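Long-range contacts in possible membrane-associated serine protease (Mycobacterium tuberculosis, PDB 3K6Y), which probably cuts proteins as the serine protease domain of a membrane protein that is probably needed for resistance to acid and oxidative stress: residues T95-Y99 with A226-T232; Y99-D104 with P158-G162. All blocks are in the same frame, centred on the assembly; numbering follows the deposited sequence.

Interaction 1. Residues T95-Y99 with A226-T232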
loop_
_atom_site.group_PDB
_atom_site.type_symbol
_atom_site.label_atom_id
_atom_site.label_comp_id
_atom_site.label_asym_id
_atom_site.label_seq_id
_atom_site.Cartn_x
_atom_site.Cartn_y
_atom_site.Cartn_z
ATOM N N THR A 95 4.570 15.673 1.082
ATOM C CA THR A 95 3.487 14.774 1.485
ATOM C C THR A 95 3.055 14.000 0.245
ATOM O O THR A 95 2.859 14.596 -0.811
ATOM C CB THR A 95 2.266 15.603 2.042
ATOM O OG1 THR A 95 2.720 16.335 3.188
ATOM C CG2 THR A 95 1.147 14.682 2.476
ATOM N N VAL A 96 2.860 12.692 0.376
ATOM C CA VAL A 96 2.350 11.903 -0.743
ATOM C C VAL A 96 0.814 12.057 -0.740
ATOM O O VAL A 96 0.139 11.555 0.158
ATOM C CB VAL A 96 2.732 10.417 -0.599
ATOM C CG1 VAL A 96 2.220 9.648 -1.786
ATOM C CG2 VAL A 96 4.253 10.252 -0.463
ATOM N N VAL A 97 0.265 12.760 -1.731
ATOM C CA VAL A 97 -1.170 13.017 -1.763
ATOM C C VAL A 97 -1.917 12.206 -2.799
ATOM O O VAL A 97 -3.148 12.135 -2.761
ATOM C CB VAL A 97 -1.499 14.536 -1.919
ATOM C CG1 VAL A 97 -0.925 15.306 -0.745
ATOM C CG2 VAL A 97 -0.997 15.097 -3.246
ATOM N N SER A 98 -1.183 11.568 -3.710
ATOM C CA SER A 98 -1.772 10.613 -4.648
ATOM C C SER A 98 -0.720 9.544 -4.884
ATOM O O SER A 98 0.464 9.841 -5.001
ATOM C CB SER A 98 -2.177 11.304 -5.951
ATOM O OG SER A 98 -2.699 10.391 -6.889
ATOM N N TYR A 99 -1.169 8.301 -4.942
ATOM C CA TYR A 99 -0.276 7.163 -5.040
ATOM C C TYR A 99 -1.026 6.078 -5.793
ATOM O O TYR A 99 -2.064 5.594 -5.323
ATOM C CB TYR A 99 0.152 6.702 -3.639
ATOM C CG TYR A 99 1.091 5.518 -3.642
ATOM C CD1 TYR A 99 2.474 5.683 -3.718
ATOM C CD2 TYR A 99 0.590 4.225 -3.549
ATOM C CE1 TYR A 99 3.321 4.585 -3.711
ATOM C CE2 TYR A 99 1.433 3.129 -3.553
ATOM C CZ TYR A 99 2.786 3.320 -3.642
ATOM O OH TYR A 99 3.613 2.228 -3.646
ATOM N N ALA A 226 -5.573 17.089 -4.059
ATOM C CA ALA A 226 -5.497 16.431 -2.766
ATOM C C ALA A 226 -4.456 17.077 -1.856
ATOM O O ALA A 226 -3.432 17.619 -2.297
ATOM C CB ALA A 226 -5.189 14.983 -2.954
ATOM N N THR A 227 -4.754 17.025 -0.569
ATOM C CA THR A 227 -3.904 17.615 0.431
ATOM C C THR A 227 -3.519 16.652 1.557
ATOM O O THR A 227 -2.492 16.836 2.190
ATOM C CB THR A 227 -4.580 18.845 1.078
ATOM O OG1 THR A 227 -5.894 18.493 1.516
ATOM C CG2 THR A 227 -4.682 20.012 0.088
ATOM N N GLN A 228 -4.313 15.602 1.771
ATOM C CA GLN A 228 -4.070 14.688 2.889
ATOM C C GLN A 228 -3.135 13.563 2.488
ATOM O O GLN A 228 -3.147 13.139 1.341
ATOM C CB GLN A 228 -5.402 14.114 3.363
ATOM C CG GLN A 228 -6.359 15.159 3.862
ATOM C CD GLN A 228 -5.714 16.056 4.861
ATOM O OE1 GLN A 228 -5.173 15.597 5.880
ATOM N NE2 GLN A 228 -5.715 17.359 4.571
ATOM N N PRO A 229 -2.329 13.050 3.421
ATOM C CA PRO A 229 -1.449 11.940 3.032
ATOM C C PRO A 229 -2.207 10.654 2.737
ATOM O O PRO A 229 -3.159 10.303 3.441
ATOM C CB PRO A 229 -0.555 11.736 4.257
ATOM C CG PRO A 229 -1.320 12.314 5.400
ATOM C CD PRO A 229 -2.151 13.457 4.829
ATOM N N VAL A 230 -1.747 9.938 1.721
ATOM C CA VAL A 230 -2.291 8.618 1.413
ATOM C C VAL A 230 -1.132 7.643 1.759
ATOM O O VAL A 230 0.029 8.060 1.848
ATOM C CB VAL A 230 -2.776 8.540 -0.067
ATOM C CG1 VAL A 230 -3.870 9.580 -0.313
ATOM C CG2 VAL A 230 -1.626 8.713 -1.070
ATOM N N GLY A 231 -1.399 6.378 1.928
ATOM C CA GLY A 231 -0.227 5.542 2.254
ATOM C C GLY A 231 0.715 5.343 1.070
ATOM O O GLY A 231 0.386 5.679 -0.081
ATOM N N THR A 232 1.855 4.720 1.342
ATOM C CA THR A 232 2.816 4.362 0.304
ATOM C C THR A 232 2.914 2.860 0.097
ATOM O O THR A 232 3.860 2.377 -0.533
ATOM C CB THR A 232 4.187 4.924 0.606
ATOM O OG1 THR A 232 4.524 4.522 1.932
ATOM C CG2 THR A 232 4.195 6.446 0.460
HETATM O O HOH W 1 -4.990 12.641 -0.593
#
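The carbonyl oxygen of Val96 is gripped twice by the incoming tail: Val230 N donates to Val96 O over 2.9 Å, nearly in line with the carbonyl, and Pro229 CA sends a CA-H...O contact to the same oxygen at 3.3 Å. A water lies within hydrogen-bonding distance of both Val97 O (2.9 Å) and Gln228 O (2.7 Å), bridging the backbones beside this bond. Apolar branches fill in around it. Val230 CG2, placed between its backbone N and carbonyl carbon (chi1 -60°), reaches Tyr99 CB at 3.7 Å and touches Val96 CG1, the two valine side chains crossing at about a right angle. Its other methyl, CG1, rests against Val97 O, which Ala226 CB approaches, while Val97 CB meets Ala226 CB at 3.9 Å. At the far end Thr232 CA sits over the centre of the Tyr99 ring, 4.0 Å from its centroid, a CH-pi contact. The hydroxyl of Thr232 bonds to Ser80 O and that of Tyr99 to Tyr161, so the polar ends of this pair are tied to other loops. The C-terminal tail runs along strand 90-100 where Val97 and Ser98 both face Ile107, a classic beta bulge in the N-terminal barrel of the chymotrypsin-like fold.

Interaction 2. Residues Y99-D104 with P158-G162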
loop_
_atom_site.group_PDB
_atom_site.type_symbol
_atom_site.label_atom_id
_atom_site.label_comp_id
_atom_site.label_asym_id
_atom_site.label_seq_id
_atom_site.Cartn_x
_atom_site.Cartn_y
_atom_site.Cartn_z
ATOM N N TYR A 99 -1.169 8.301 -4.942
ATOM C CA TYR A 99 -0.276 7.163 -5.040
ATOM C C TYR A 99 -1.026 6.078 -5.793
ATOM O O TYR A 99 -2.064 5.594 -5.323
ATOM C CB TYR A 99 0.152 6.702 -3.639
ATOM C CG TYR A 99 1.091 5.518 -3.642
ATOM C CD1 TYR A 99 2.474 5.683 -3.718
ATOM C CD2 TYR A 99 0.590 4.225 -3.549
ATOM C CE1 TYR A 99 3.321 4.585 -3.711
ATOM C CE2 TYR A 99 1.433 3.129 -3.553
ATOM C CZ TYR A 99 2.786 3.320 -3.642
ATOM O OH TYR A 99 3.613 2.228 -3.646
ATOM N N ASP A 100 -0.501 5.676 -6.949
ATOM C CA ASP A 100 -1.168 4.697 -7.808
ATOM C C ASP A 100 -0.120 3.670 -8.253
ATOM O O ASP A 100 0.705 3.929 -9.122
ATOM C CB ASP A 100 -1.803 5.382 -9.019
ATOM C CG ASP A 100 -2.601 4.431 -9.884
ATOM O OD1 ASP A 100 -2.246 3.234 -9.947
ATOM O OD2 ASP A 100 -3.568 4.900 -10.533
ATOM N N PRO A 101 -0.128 2.487 -7.632
ATOM C CA PRO A 101 0.875 1.471 -7.920
ATOM C C PRO A 101 0.591 0.687 -9.190
ATOM O O PRO A 101 1.427 -0.134 -9.584
ATOM C CB PRO A 101 0.773 0.563 -6.696
ATOM C CG PRO A 101 -0.652 0.630 -6.308
ATOM C CD PRO A 101 -1.055 2.073 -6.560
ATOM N N SER A 102 -0.566 0.913 -9.803
ATOM C CA SER A 102 -0.930 0.241 -11.053
ATOM C C SER A 102 -0.341 1.019 -12.208
ATOM O O SER A 102 0.394 0.469 -13.035
ATOM C CB SER A 102 -2.448 0.122 -11.198
ATOM O OG SER A 102 -3.011 -0.640 -10.135
ATOM N N VAL A 103 -0.656 2.310 -12.286
ATOM C CA VAL A 103 -0.057 3.154 -13.309
ATOM C C VAL A 103 1.435 3.394 -12.964
ATOM O O VAL A 103 2.263 3.518 -13.871
ATOM C CB VAL A 103 -0.837 4.482 -13.443
ATOM C CG1 VAL A 103 -0.174 5.408 -14.435
ATOM C CG2 VAL A 103 -2.290 4.224 -13.860
ATOM N N ASP A 104 1.759 3.412 -11.658
ATOM C CA ASP A 104 3.102 3.675 -11.101
ATOM C C ASP A 104 3.411 5.171 -11.079
ATOM O O ASP A 104 4.428 5.602 -11.628
ATOM C CB ASP A 104 4.222 2.858 -11.765
ATOM C CG ASP A 104 5.500 2.832 -10.941
ATOM O OD1 ASP A 104 6.502 2.251 -11.435
ATOM O OD2 ASP A 104 5.535 3.378 -9.815
ATOM N N PRO A 158 3.107 -7.001 -14.776
ATOM C CA PRO A 158 2.689 -6.873 -13.370
ATOM C C PRO A 158 2.786 -5.424 -12.902
ATOM O O PRO A 158 3.595 -4.639 -13.437
ATOM C CB PRO A 158 3.737 -7.703 -12.628
ATOM C CG PRO A 158 4.975 -7.619 -13.524
ATOM C CD PRO A 158 4.435 -7.633 -14.923
ATOM N N ASP A 159 1.994 -5.080 -11.889
ATOM C CA ASP A 159 2.168 -3.788 -11.222
ATOM C C ASP A 159 3.396 -3.850 -10.329
ATOM O O ASP A 159 4.084 -4.883 -10.292
ATOM C CB ASP A 159 0.890 -3.354 -10.497
ATOM C CG ASP A 159 0.566 -4.171 -9.248
ATOM O OD1 ASP A 159 1.424 -4.910 -8.705
ATOM O OD2 ASP A 159 -0.601 -4.032 -8.803
ATOM N N ILE A 160 3.704 -2.764 -9.622
ATOM C CA ILE A 160 4.985 -2.703 -8.921
ATOM C C ILE A 160 5.101 -3.718 -7.783
ATOM O O ILE A 160 6.213 -4.026 -7.339
ATOM C CB ILE A 160 5.324 -1.289 -8.417
ATOM C CG1 ILE A 160 4.333 -0.818 -7.365
ATOM C CG2 ILE A 160 5.420 -0.315 -9.595
ATOM C CD1 ILE A 160 4.751 0.499 -6.712
ATOM N N TYR A 161 3.965 -4.222 -7.308
ATOM C CA TYR A 161 3.967 -5.212 -6.233
ATOM C C TYR A 161 3.933 -6.651 -6.723
ATOM O O TYR A 161 3.987 -7.581 -5.908
ATOM C CB TYR A 161 2.742 -5.025 -5.356
ATOM C CG TYR A 161 2.538 -3.653 -4.754
ATOM C CD1 TYR A 161 1.262 -3.077 -4.781
ATOM C CD2 TYR A 161 3.567 -2.975 -4.116
ATOM C CE1 TYR A 161 0.992 -1.848 -4.194
ATOM C CE2 TYR A 161 3.321 -1.686 -3.543
ATOM C CZ TYR A 161 2.025 -1.152 -3.586
ATOM O OH TYR A 161 1.791 0.081 -2.999
ATOM N N GLY A 162 3.787 -6.846 -8.026
ATOM C CA GLY A 162 3.582 -8.201 -8.533
ATOM C C GLY A 162 2.225 -8.730 -8.104
ATOM O O GLY A 162 2.067 -9.935 -7.894
HETATM O O HOH W 2 -2.647 -3.214 -10.533
#
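Pro101 and Ile160 meet where a loop of the second barrel of this chymotrypsin-like fold, turned by a type I beta turn from Asp159 to Gly162, comes against the segment that carries Asp104, the predicted triad aspartate. The backbone link is weak: Ile160 N points straight at Pro101 O, but over 3.5 Å. Side chains do most of the work. The first torsion of Ile160 (chi1 64°) sets CG1, between backbone N and carbonyl carbon, toward Pro101, and CG2, anti to the carbonyl carbon, against Asp104. CG1 packs on Pro101 CB at 3.9 Å and carries CD1 on toward the Tyr99 hydroxyl; CG2 presses on the Asp104 carboxylate, 3.3 Å from OD1, the oxygen that also accepts from His75 ND1. A methyl group thus lies against the carboxylate that holds the predicted catalytic histidine. Tyr161 has its CG beside the backbone N (chi1 -55°), which brings its ring atom CE1 obliquely within 3.5 Å of Pro101 CB. The two tyrosines arrive from opposite directions, and Tyr161 OH lies at the edge of the Tyr99 ring, in its plane, bonded to Tyr99 OH at 2.9 Å. Each loop is also braced internally: Asp100 OD1 makes an Asx turn with Ser102 N, extended to an Asx motif by Val103 N, and Asp159 OD1 an Asx turn with Tyr161 N. Between the loops a water joins the two sides, 2.6 Å from Ser102 OG and donating to Asp159 OD2 at 2.8 Å.

How the interactions relate
Both contacts use strand 90-100 and share Tyr99, and so illustrate how one strand can serve two neighbours. The centre of interaction 1 lies about 18 Å from that of the chain, the centre of interaction 2 about 13 Å. Interaction 1 is thus the more peripheral: the C-terminal tail covers the barrel strand through one sound backbone bond, a bridging water and small apolar groups. Interaction 2 joins the two barrels beside the predicted triad; its only direct backbone bond is weak, and aliphatic packing and a tyrosine hydroxyl pair carry more of it. Neither is wholly buried, and both touch the second subunit. Along the chain, interaction 2 is nested within the loop closed by interaction 1.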